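Local coordinates for protein probable M18-family aminopeptidase 1 (Thermotoga maritima, PDB 2GLF) that probably removes amino acids from the N-terminal ends of peptides as a metal-dependent aminopeptidase of the M18 family, a class that normally works with zinc, at residues F19-A30 and Q248-R259; A344-A352 and I430-T439. All coordinates share one frame; numbering follows the deposited sequence.

Contact 1: F19-A30 and Q248-R259. With MN (manganese (II) ion), chain F; MN (manganese (II) ion), chain E.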
loop_
_atom_site.group_PDB
_atom_site.type_symbol
_atom_site.label_atom_id
_atom_site.label_comp_id
_atom_site.label_asym_id
_atom_site.label_seq_id
_atom_site.Cartn_x
_atom_site.Cartn_y
_atom_site.Cartn_z
ATOM N N PHE A 19 27.561 50.357 -10.656
ATOM C CA PHE A 19 27.082 49.447 -11.683
ATOM C C PHE A 19 25.800 48.714 -11.307
ATOM O O PHE A 19 24.978 48.409 -12.179
ATOM C CB PHE A 19 28.157 48.418 -12.033
ATOM C CG PHE A 19 27.855 47.651 -13.283
ATOM C CD1 PHE A 19 27.964 48.262 -14.528
ATOM C CD2 PHE A 19 27.396 46.343 -13.219
ATOM C CE1 PHE A 19 27.615 47.585 -15.691
ATOM C CE2 PHE A 19 27.045 45.656 -14.373
ATOM C CZ PHE A 19 27.153 46.279 -15.615
ATOM N N SER A 20 25.630 48.418 -10.019
ATOM C CA SER A 20 24.431 47.718 -9.566
ATOM C C SER A 20 23.265 48.695 -9.584
ATOM O O SER A 20 22.122 48.318 -9.866
ATOM C CB SER A 20 24.624 47.162 -8.153
ATOM O OG SER A 20 24.697 48.205 -7.196
ATOM N N LYS A 21 23.555 49.957 -9.283
ATOM C CA LYS A 21 22.510 50.962 -9.295
ATOM C C LYS A 21 21.994 51.142 -10.721
ATOM O O LYS A 21 20.796 51.340 -10.937
ATOM C CB LYS A 21 23.029 52.288 -8.737
ATOM C CG LYS A 21 22.961 52.372 -7.223
ATOM C CD LYS A 21 23.084 53.808 -6.738
ATOM C CE LYS A 21 22.617 53.971 -5.288
ATOM N NZ LYS A 21 23.431 53.189 -4.315
ATOM N N GLU A 22 22.899 51.055 -11.690
ATOM C CA GLU A 22 22.542 51.200 -13.093
ATOM C C GLU A 22 21.736 49.988 -13.565
ATOM O O GLU A 22 20.784 50.119 -14.347
ATOM C CB GLU A 22 23.812 51.364 -13.922
ATOM C CG GLU A 22 24.538 52.668 -13.637
ATOM C CD GLU A 22 26.006 52.634 -14.016
ATOM O OE1 GLU A 22 26.662 53.693 -13.923
ATOM O OE2 GLU A 22 26.510 51.554 -14.397
ATOM N N TYR A 23 22.115 48.812 -13.069
ATOM C CA TYR A 23 21.446 47.562 -13.414
ATOM C C TYR A 23 20.012 47.570 -12.896
ATOM O O TYR A 23 19.079 47.248 -13.626
ATOM C CB TYR A 23 22.221 46.376 -12.815
ATOM C CG TYR A 23 21.493 45.043 -12.846
ATOM C CD1 TYR A 23 21.190 44.409 -14.053
ATOM C CD2 TYR A 23 21.093 44.421 -11.660
ATOM C CE1 TYR A 23 20.505 43.188 -14.075
ATOM C CE2 TYR A 23 20.407 43.205 -11.676
ATOM C CZ TYR A 23 20.115 42.596 -12.883
ATOM O OH TYR A 23 19.430 41.406 -12.892
HETATM N N MSE A 24 19.845 47.948 -11.634
HETATM C CA MSE A 24 18.523 47.985 -11.023
HETATM C C MSE A 24 17.545 48.941 -11.711
HETATM O O MSE A 24 16.350 48.660 -11.769
HETATM C CB MSE A 24 18.645 48.312 -9.534
HETATM C CG MSE A 24 19.332 47.203 -8.747
HETATM SE SE MSE A 24 19.313 47.416 -6.813
HETATM C CE MSE A 24 21.136 48.051 -6.564
ATOM N N GLU A 25 18.037 50.062 -12.234
ATOM C CA GLU A 25 17.161 51.001 -12.937
ATOM C C GLU A 25 16.581 50.282 -14.156
ATOM O O GLU A 25 15.369 50.243 -14.357
ATOM C CB GLU A 25 17.945 52.237 -13.390
ATOM C CG GLU A 25 18.395 53.137 -12.254
ATOM C CD GLU A 25 17.231 53.778 -11.514
ATOM O OE1 GLU A 25 17.472 54.451 -10.487
ATOM O OE2 GLU A 25 16.074 53.614 -11.961
ATOM N N PHE A 26 17.467 49.714 -14.965
ATOM C CA PHE A 26 17.076 48.974 -16.153
ATOM C C PHE A 26 16.045 47.919 -15.767
ATOM O O PHE A 26 15.008 47.781 -16.411
ATOM C CB PHE A 26 18.306 48.283 -16.744
ATOM C CG PHE A 26 18.018 47.451 -17.961
ATOM C CD1 PHE A 26 17.605 48.045 -19.148
ATOM C CD2 PHE A 26 18.187 46.070 -17.928
ATOM C CE1 PHE A 26 17.367 47.276 -20.287
ATOM C CE2 PHE A 26 17.954 45.286 -19.058
ATOM C CZ PHE A 26 17.541 45.894 -20.244
HETATM N N MSE A 27 16.341 47.186 -14.696
HETATM C CA MSE A 27 15.480 46.115 -14.208
HETATM C C MSE A 27 14.072 46.556 -13.817
HETATM O O MSE A 27 13.108 45.808 -13.986
HETATM C CB MSE A 27 16.155 45.416 -13.028
HETATM C CG MSE A 27 16.084 43.897 -13.086
HETATM SE SE MSE A 27 16.614 43.143 -14.809
HETATM C CE MSE A 27 18.010 44.385 -15.258
ATOM N N SER A 28 13.944 47.766 -13.290
ATOM C CA SER A 28 12.628 48.260 -12.901
ATOM C C SER A 28 11.805 48.591 -14.139
ATOM O O SER A 28 10.611 48.830 -14.041
ATOM C CB SER A 28 12.745 49.522 -12.043
ATOM O OG SER A 28 12.900 50.671 -12.859
ATOM N N LYS A 29 12.445 48.609 -15.303
ATOM C CA LYS A 29 11.739 48.934 -16.536
ATOM C C LYS A 29 11.555 47.727 -17.462
ATOM O O LYS A 29 10.733 47.765 -18.378
ATOM C CB LYS A 29 12.483 50.055 -17.276
ATOM C CG LYS A 29 12.734 51.300 -16.428
ATOM C CD LYS A 29 13.500 52.378 -17.188
ATOM C CE LYS A 29 12.657 52.989 -18.302
ATOM N NZ LYS A 29 13.410 53.993 -19.120
ATOM N N ALA A 30 12.298 46.654 -17.212
ATOM C CA ALA A 30 12.219 45.462 -18.049
ATOM C C ALA A 30 11.569 44.240 -17.379
ATOM O O ALA A 30 12.262 43.298 -16.983
ATOM C CB ALA A 30 13.622 45.101 -18.545
ATOM N N GLN A 248 15.489 38.224 -13.041
ATOM C CA GLN A 248 16.930 38.319 -13.167
ATOM C C GLN A 248 17.396 37.169 -14.038
ATOM O O GLN A 248 18.494 37.211 -14.596
ATOM C CB GLN A 248 17.609 38.264 -11.803
ATOM C CG GLN A 248 17.726 39.629 -11.166
ATOM C CD GLN A 248 18.501 39.605 -9.877
ATOM O OE1 GLN A 248 18.050 39.045 -8.877
ATOM N NE2 GLN A 248 19.684 40.212 -9.890
ATOM N N ASP A 249 16.550 36.146 -14.167
ATOM C CA ASP A 249 16.907 35.011 -14.999
ATOM C C ASP A 249 17.101 35.518 -16.415
ATOM O O ASP A 249 16.156 35.651 -17.196
ATOM C CB ASP A 249 15.840 33.924 -15.000
ATOM C CG ASP A 249 16.303 32.654 -15.729
ATOM O OD1 ASP A 249 17.013 32.764 -16.754
ATOM O OD2 ASP A 249 15.941 31.539 -15.294
ATOM N N ASP A 250 18.363 35.829 -16.684
ATOM C CA ASP A 250 18.884 36.306 -17.948
ATOM C C ASP A 250 18.780 37.755 -18.352
ATOM O O ASP A 250 19.444 38.163 -19.303
ATOM C CB ASP A 250 18.408 35.429 -19.082
ATOM C CG ASP A 250 19.556 34.971 -19.927
ATOM O OD1 ASP A 250 20.595 34.616 -19.331
ATOM O OD2 ASP A 250 19.434 34.973 -21.166
ATOM N N ARG A 251 17.962 38.548 -17.674
ATOM C CA ARG A 251 17.944 39.958 -18.040
ATOM C C ARG A 251 19.212 40.491 -17.384
ATOM O O ARG A 251 19.704 41.565 -17.725
ATOM C CB ARG A 251 16.695 40.681 -17.513
ATOM C CG ARG A 251 15.404 40.106 -18.073
ATOM C CD ARG A 251 14.298 41.133 -18.207
ATOM N NE ARG A 251 13.182 40.560 -18.951
ATOM C CZ ARG A 251 12.133 39.965 -18.396
ATOM N NH1 ARG A 251 12.043 39.868 -17.080
ATOM N NH2 ARG A 251 11.183 39.444 -19.159
ATOM N N ILE A 252 19.750 39.703 -16.452
ATOM C CA ILE A 252 20.973 40.071 -15.764
ATOM C C ILE A 252 22.116 39.830 -16.733
ATOM O O ILE A 252 23.142 40.499 -16.678
ATOM C CB ILE A 252 21.206 39.225 -14.495
ATOM C CG1 ILE A 252 22.313 39.867 -13.650
ATOM C CG2 ILE A 252 21.609 37.807 -14.874
ATOM C CD1 ILE A 252 22.452 39.275 -12.263
ATOM N N CYS A 253 21.940 38.861 -17.620
ATOM C CA CYS A 253 22.960 38.575 -18.610
ATOM C C CYS A 253 22.752 39.474 -19.807
ATOM O O CYS A 253 23.696 39.800 -20.523
ATOM C CB CYS A 253 22.894 37.119 -19.035
ATOM S SG CYS A 253 23.744 36.080 -17.883
ATOM N N ALA A 254 21.505 39.880 -20.015
ATOM C CA ALA A 254 21.169 40.762 -21.118
ATOM C C ALA A 254 21.758 42.137 -20.844
ATOM O O ALA A 254 22.321 42.773 -21.732
ATOM C CB ALA A 254 19.666 40.863 -21.265
ATOM N N TYR A 255 21.642 42.590 -19.602
ATOM C CA TYR A 255 22.158 43.901 -19.239
ATOM C C TYR A 255 23.675 43.957 -19.239
ATOM O O TYR A 255 24.260 44.899 -19.769
ATOM C CB TYR A 255 21.647 44.328 -17.866
ATOM C CG TYR A 255 21.995 45.756 -17.538
ATOM C CD1 TYR A 255 21.385 46.812 -18.213
ATOM C CD2 TYR A 255 22.955 46.056 -16.571
ATOM C CE1 TYR A 255 21.717 48.139 -17.938
ATOM C CE2 TYR A 255 23.301 47.382 -16.286
ATOM C CZ TYR A 255 22.677 48.417 -16.974
ATOM O OH TYR A 255 23.015 49.726 -16.704
ATOM N N THR A 256 24.311 42.958 -18.632
ATOM C CA THR A 256 25.769 42.919 -18.575
ATOM C C THR A 256 26.383 42.852 -19.969
ATOM O O THR A 256 27.420 43.457 -20.217
ATOM C CB THR A 256 26.285 41.721 -17.740
ATOM O OG1 THR A 256 25.592 40.525 -18.123
ATOM C CG2 THR A 256 26.091 41.985 -16.257
ATOM N N ALA A 257 25.742 42.121 -20.876
ATOM C CA ALA A 257 26.241 42.007 -22.242
ATOM C C ALA A 257 26.009 43.317 -22.993
ATOM O O ALA A 257 26.851 43.751 -23.774
ATOM C CB ALA A 257 25.551 40.862 -22.959
ATOM N N LEU A 258 24.861 43.945 -22.757
ATOM C CA LEU A 258 24.546 45.210 -23.401
ATOM C C LEU A 258 25.619 46.225 -23.009
ATOM O O LEU A 258 26.190 46.908 -23.862
ATOM C CB LEU A 258 23.185 45.722 -22.934
ATOM C CG LEU A 258 22.379 46.617 -23.878
ATOM C CD1 LEU A 258 21.496 47.513 -23.040
ATOM C CD2 LEU A 258 23.286 47.456 -24.756
ATOM N N ARG A 259 25.894 46.318 -21.712
ATOM C CA ARG A 259 26.895 47.254 -21.219
ATOM C C ARG A 259 28.289 46.932 -21.743
ATOM O O ARG A 259 29.089 47.836 -21.979
ATOM C CB ARG A 259 26.892 47.279 -19.686
ATOM C CG ARG A 259 25.643 47.925 -19.084
ATOM C CD ARG A 259 25.565 49.409 -19.422
ATOM N NE ARG A 259 26.681 50.120 -18.819
ATOM C CZ ARG A 259 26.809 50.328 -17.513
ATOM N NH1 ARG A 259 25.879 49.887 -16.678
ATOM N NH2 ARG A 259 27.884 50.937 -17.041
HETATM MN MN MN F . 14.955 30.069 -16.934
HETATM MN MN MN E . 17.733 31.262 -18.362
HETATM O O HOH W 1 18.802 30.350 -16.466
#
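Tyr255 enters helix 13-29 as a knob into a hole formed by Phe19, Glu22, Tyr23 and Phe26, and with the three rings of that hole it makes an aromatic cluster between two helices whose short segments run at 122° to each other. The interior of the contact is closely filled. Tyr255 CD1 lies over one face of the Phe26 ring, 3.3 Å from Phe26 CD2, the planes being nearly parallel but too displaced for a true stack. Tyr23 meets Tyr255 with its rim, Tyr23 CD1 lying 3.5 Å from Tyr255 CD2, while the planes stay oblique at 52°. Because CG of Tyr23 is anti to the backbone N (chi1 168°), the ring reaches along the partner helix and its CZ comes 3.6 Å from CG1 of Ile252. Arg259 NH1 donates to Tyr255 OH at 2.9 Å. An alanine here, lacking ring and hydroxyl, would probably leave a gap among Phe19, Tyr23 and Phe26 and deprive Arg259 NH1 of that acceptor. Toward Asp249, Met27 SE rests against Arg251 CB, and Ala30 O sits over a face of the Arg251 guanidinium. Asp249 itself, turned away from helix 13-29, bridges two manganese ions: His92, Asp326 and a water share the ion on OD1, Glu279 and His425 that on OD2. The partly exposed border is polar. There Arg259 curls back, its guanidinium passing one face over Phe19 CE1, and forms a salt bridge in which NH1 reaches Glu22 OE2 at 2.9 Å from above the carboxylate plane and NH2 adds a weak bond to that same oxygen.

Contact 2: A344-A352 and I430-T439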
loop_
_atom_site.group_PDB
_atom_site.type_symbol
_atom_site.label_atom_id
_atom_site.label_comp_id
_atom_site.label_asym_id
_atom_site.label_seq_id
_atom_site.Cartn_x
_atom_site.Cartn_y
_atom_site.Cartn_z
ATOM N N ALA A 344 30.203 23.395 -7.860
ATOM C CA ALA A 344 29.055 24.292 -7.730
ATOM C C ALA A 344 29.505 25.728 -7.487
ATOM O O ALA A 344 30.473 25.978 -6.774
ATOM C CB ALA A 344 28.175 23.833 -6.591
ATOM N N PRO A 345 28.800 26.696 -8.077
ATOM C CA PRO A 345 29.168 28.099 -7.894
ATOM C C PRO A 345 28.709 28.672 -6.560
ATOM O O PRO A 345 27.693 28.246 -6.004
ATOM C CB PRO A 345 28.483 28.781 -9.066
ATOM C CG PRO A 345 27.219 27.993 -9.187
ATOM C CD PRO A 345 27.713 26.565 -9.061
ATOM N N LYS A 346 29.468 29.644 -6.057
ATOM C CA LYS A 346 29.152 30.321 -4.802
ATOM C C LYS A 346 28.961 31.802 -5.137
ATOM O O LYS A 346 29.645 32.333 -6.024
ATOM C CB LYS A 346 30.308 30.172 -3.807
ATOM C CG LYS A 346 30.713 28.748 -3.494
ATOM C CD LYS A 346 29.691 28.052 -2.617
ATOM C CE LYS A 346 30.365 27.425 -1.407
ATOM N NZ LYS A 346 31.059 28.469 -0.614
ATOM N N LEU A 347 28.041 32.463 -4.434
ATOM C CA LEU A 347 27.776 33.887 -4.660
ATOM C C LEU A 347 28.993 34.761 -4.363
ATOM O O LEU A 347 29.665 34.581 -3.352
ATOM C CB LEU A 347 26.614 34.365 -3.785
ATOM C CG LEU A 347 25.208 33.853 -4.078
ATOM C CD1 LEU A 347 24.282 34.276 -2.944
ATOM C CD2 LEU A 347 24.725 34.406 -5.406
ATOM N N GLY A 348 29.271 35.709 -5.250
ATOM C CA GLY A 348 30.394 36.606 -5.049
ATOM C C GLY A 348 31.770 36.052 -5.382
ATOM O O GLY A 348 32.785 36.688 -5.079
ATOM N N TYR A 349 31.823 34.876 -5.999
ATOM C CA TYR A 349 33.109 34.294 -6.353
ATOM C C TYR A 349 33.393 34.291 -7.848
ATOM O O TYR A 349 34.105 33.422 -8.356
ATOM C CB TYR A 349 33.244 32.885 -5.762
ATOM C CG TYR A 349 33.645 32.924 -4.304
ATOM C CD1 TYR A 349 32.747 33.345 -3.320
ATOM C CD2 TYR A 349 34.953 32.634 -3.917
ATOM C CE1 TYR A 349 33.148 33.481 -1.995
ATOM C CE2 TYR A 349 35.359 32.770 -2.595
ATOM C CZ TYR A 349 34.455 33.194 -1.643
ATOM O OH TYR A 349 34.868 33.342 -0.341
ATOM N N GLY A 350 32.828 35.275 -8.542
ATOM C CA GLY A 350 33.064 35.412 -9.967
ATOM C C GLY A 350 31.998 34.922 -10.921
ATOM O O GLY A 350 30.933 34.467 -10.509
ATOM N N VAL A 351 32.299 35.033 -12.211
ATOM C CA VAL A 351 31.394 34.596 -13.260
ATOM C C VAL A 351 31.477 33.082 -13.288
ATOM O O VAL A 351 32.544 32.508 -13.049
ATOM C CB VAL A 351 31.832 35.112 -14.642
ATOM C CG1 VAL A 351 30.663 35.076 -15.600
ATOM C CG2 VAL A 351 32.389 36.506 -14.523
ATOM N N ALA A 352 30.354 32.438 -13.579
ATOM C CA ALA A 352 30.324 30.990 -13.637
ATOM C C ALA A 352 30.519 30.524 -15.060
ATOM O O ALA A 352 29.874 31.023 -15.983
ATOM C CB ALA A 352 29.007 30.467 -13.102
ATOM N N ILE A 430 17.658 36.163 -6.442
ATOM C CA ILE A 430 18.771 36.822 -5.770
ATOM C C ILE A 430 20.093 36.582 -6.508
ATOM O O ILE A 430 20.409 35.452 -6.897
ATOM C CB ILE A 430 18.902 36.318 -4.290
ATOM C CG1 ILE A 430 18.387 37.376 -3.316
ATOM C CG2 ILE A 430 20.349 36.033 -3.944
ATOM C CD1 ILE A 430 16.931 37.655 -3.414
ATOM N N SER A 431 20.856 37.656 -6.698
ATOM C CA SER A 431 22.157 37.592 -7.355
ATOM C C SER A 431 23.116 38.468 -6.562
ATOM O O SER A 431 22.689 39.273 -5.741
ATOM C CB SER A 431 22.064 38.114 -8.787
ATOM O OG SER A 431 21.804 39.506 -8.800
ATOM N N SER A 432 24.410 38.310 -6.810
ATOM C CA SER A 432 25.429 39.095 -6.119
ATOM C C SER A 432 25.801 40.348 -6.918
ATOM O O SER A 432 25.897 40.300 -8.143
ATOM C CB SER A 432 26.676 38.235 -5.905
ATOM O OG SER A 432 27.781 39.019 -5.505
ATOM N N LYS A 433 25.996 41.472 -6.233
ATOM C CA LYS A 433 26.388 42.708 -6.914
ATOM C C LYS A 433 27.780 42.521 -7.505
ATOM O O LYS A 433 28.068 42.998 -8.601
ATOM C CB LYS A 433 26.423 43.893 -5.944
ATOM C CG LYS A 433 25.072 44.420 -5.545
ATOM C CD LYS A 433 25.214 45.539 -4.543
ATOM C CE LYS A 433 23.856 46.072 -4.135
ATOM N NZ LYS A 433 23.987 47.189 -3.160
ATOM N N ALA A 434 28.642 41.830 -6.764
ATOM C CA ALA A 434 30.003 41.571 -7.221
ATOM C C ALA A 434 30.005 40.716 -8.492
ATOM O O ALA A 434 30.774 40.977 -9.417
ATOM C CB ALA A 434 30.811 40.882 -6.117
ATOM N N ASP A 435 29.147 39.701 -8.542
ATOM C CA ASP A 435 29.095 38.846 -9.721
ATOM C C ASP A 435 28.507 39.607 -10.902
ATOM O O ASP A 435 28.986 39.491 -12.036
ATOM C CB ASP A 435 28.277 37.577 -9.448
ATOM C CG ASP A 435 28.964 36.633 -8.463
ATOM O OD1 ASP A 435 30.211 36.591 -8.427
ATOM O OD2 ASP A 435 28.252 35.914 -7.734
ATOM N N LEU A 436 27.472 40.394 -10.635
ATOM C CA LEU A 436 26.831 41.185 -11.676
ATOM C C LEU A 436 27.918 41.945 -12.445
ATOM O O LEU A 436 28.001 41.874 -13.676
ATOM C CB LEU A 436 25.853 42.167 -11.030
ATOM C CG LEU A 436 24.855 43.001 -11.842
ATOM C CD1 LEU A 436 25.107 44.468 -11.559
ATOM C CD2 LEU A 436 24.954 42.704 -13.328
ATOM N N PHE A 437 28.761 42.650 -11.696
ATOM C CA PHE A 437 29.850 43.442 -12.253
ATOM C C PHE A 437 30.885 42.586 -12.957
ATOM O O PHE A 437 31.256 42.854 -14.100
ATOM C CB PHE A 437 30.537 44.224 -11.136
ATOM C CG PHE A 437 31.563 45.219 -11.621
ATOM C CD1 PHE A 437 31.171 46.369 -12.306
ATOM C CD2 PHE A 437 32.919 45.013 -11.378
ATOM C CE1 PHE A 437 32.109 47.298 -12.742
ATOM C CE2 PHE A 437 33.865 45.935 -11.810
ATOM C CZ PHE A 437 33.457 47.083 -12.495
ATOM N N GLU A 438 31.357 41.554 -12.274
ATOM C CA GLU A 438 32.377 40.707 -12.857
ATOM C C GLU A 438 31.932 40.041 -14.150
ATOM O O GLU A 438 32.758 39.729 -15.012
ATOM C CB GLU A 438 32.829 39.654 -11.855
ATOM C CG GLU A 438 34.156 39.019 -12.236
ATOM C CD GLU A 438 35.291 40.026 -12.285
ATOM O OE1 GLU A 438 36.412 39.644 -12.678
ATOM O OE2 GLU A 438 35.067 41.196 -11.925
ATOM N N THR A 439 30.630 39.809 -14.284
ATOM C CA THR A 439 30.108 39.193 -15.498
ATOM C C THR A 439 30.354 40.184 -16.621
ATOM O O THR A 439 30.868 39.827 -17.685
ATOM C CB THR A 439 28.608 38.908 -15.377
ATOM O OG1 THR A 439 28.409 37.841 -14.442
ATOM C CG2 THR A 439 28.025 38.517 -16.731
#
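Asp435, in the first turn of helix 433-449, grips the loop 346-350 through both oxygens of its carboxylate, a case of a side chain holding a turn by its backbone amides. The hydrogen bonds come first. OD2 takes Gly348 N at 2.7 Å along a fairly straight path of 160°, the amide standing above the carboxylate plane. OD1 takes Gly350 N at 2.9 Å, nearly along its own C-O direction but with a more bent N-H angle of 133°. The loop is a type II turn from Lys346 to Tyr349; Gly348, at positive phi, and Gly350, where a side chain would be crowded, have backbone angles that suit glycine. Capping forms a second group: Ser432, at the N-cap of the helix, accepts weak bonds at OG from Ala434 N and Asp435 N, and the same oxygen lies 3.6 Å from Gly348 CA. Van der Waals packing flanks this centre. CG2 of Val351 rests 3.3 Å from Glu438 O and 3.8 Å from Glu438 CG, while CG1, anti to the backbone N (chi1 -160°), comes across Thr439, 3.8 Å from its OG1. The apolar pair is Leu347 CD1 with Ile430 CG2, 4.4 Å apart. Beyond the segments, Glu438 OE1 accepts from Ile386 N. Gly350 O faces Asp435 OD1 at 3.1 Å, acceptor to acceptor, but has its own donor in Gln388 NE2. The chemistry implies a buried carboxylate whose charge is compensated by two main-chain N-H groups and probably the nearby helix N-terminus, which on balance would probably favour the ionised form.

Overall arrangement
The two contacts follow one another along the chain, contact 1 closing at 259 before contact 2 opens at 344, and their centres lie 14 Å apart. Helix 433-449 joins them: its first turns carry one half of contact 2, while Leu436 packs on Phe19 and Thr256, and Thr439 also touches Thr256 of contact 1. Strand 429-432, which leads into that helix, belongs to the small antiparallel sheet with 242-245, the strand just before helix 248-263. Strand 351-354 ties contact 2 into the nine-stranded mixed sheet. Contact 1 thus holds the segment carrying the metal ligand Asp249 against the N-terminal helix, whereas contact 2, away from the metal site, joins the C-terminal helix to the main sheet.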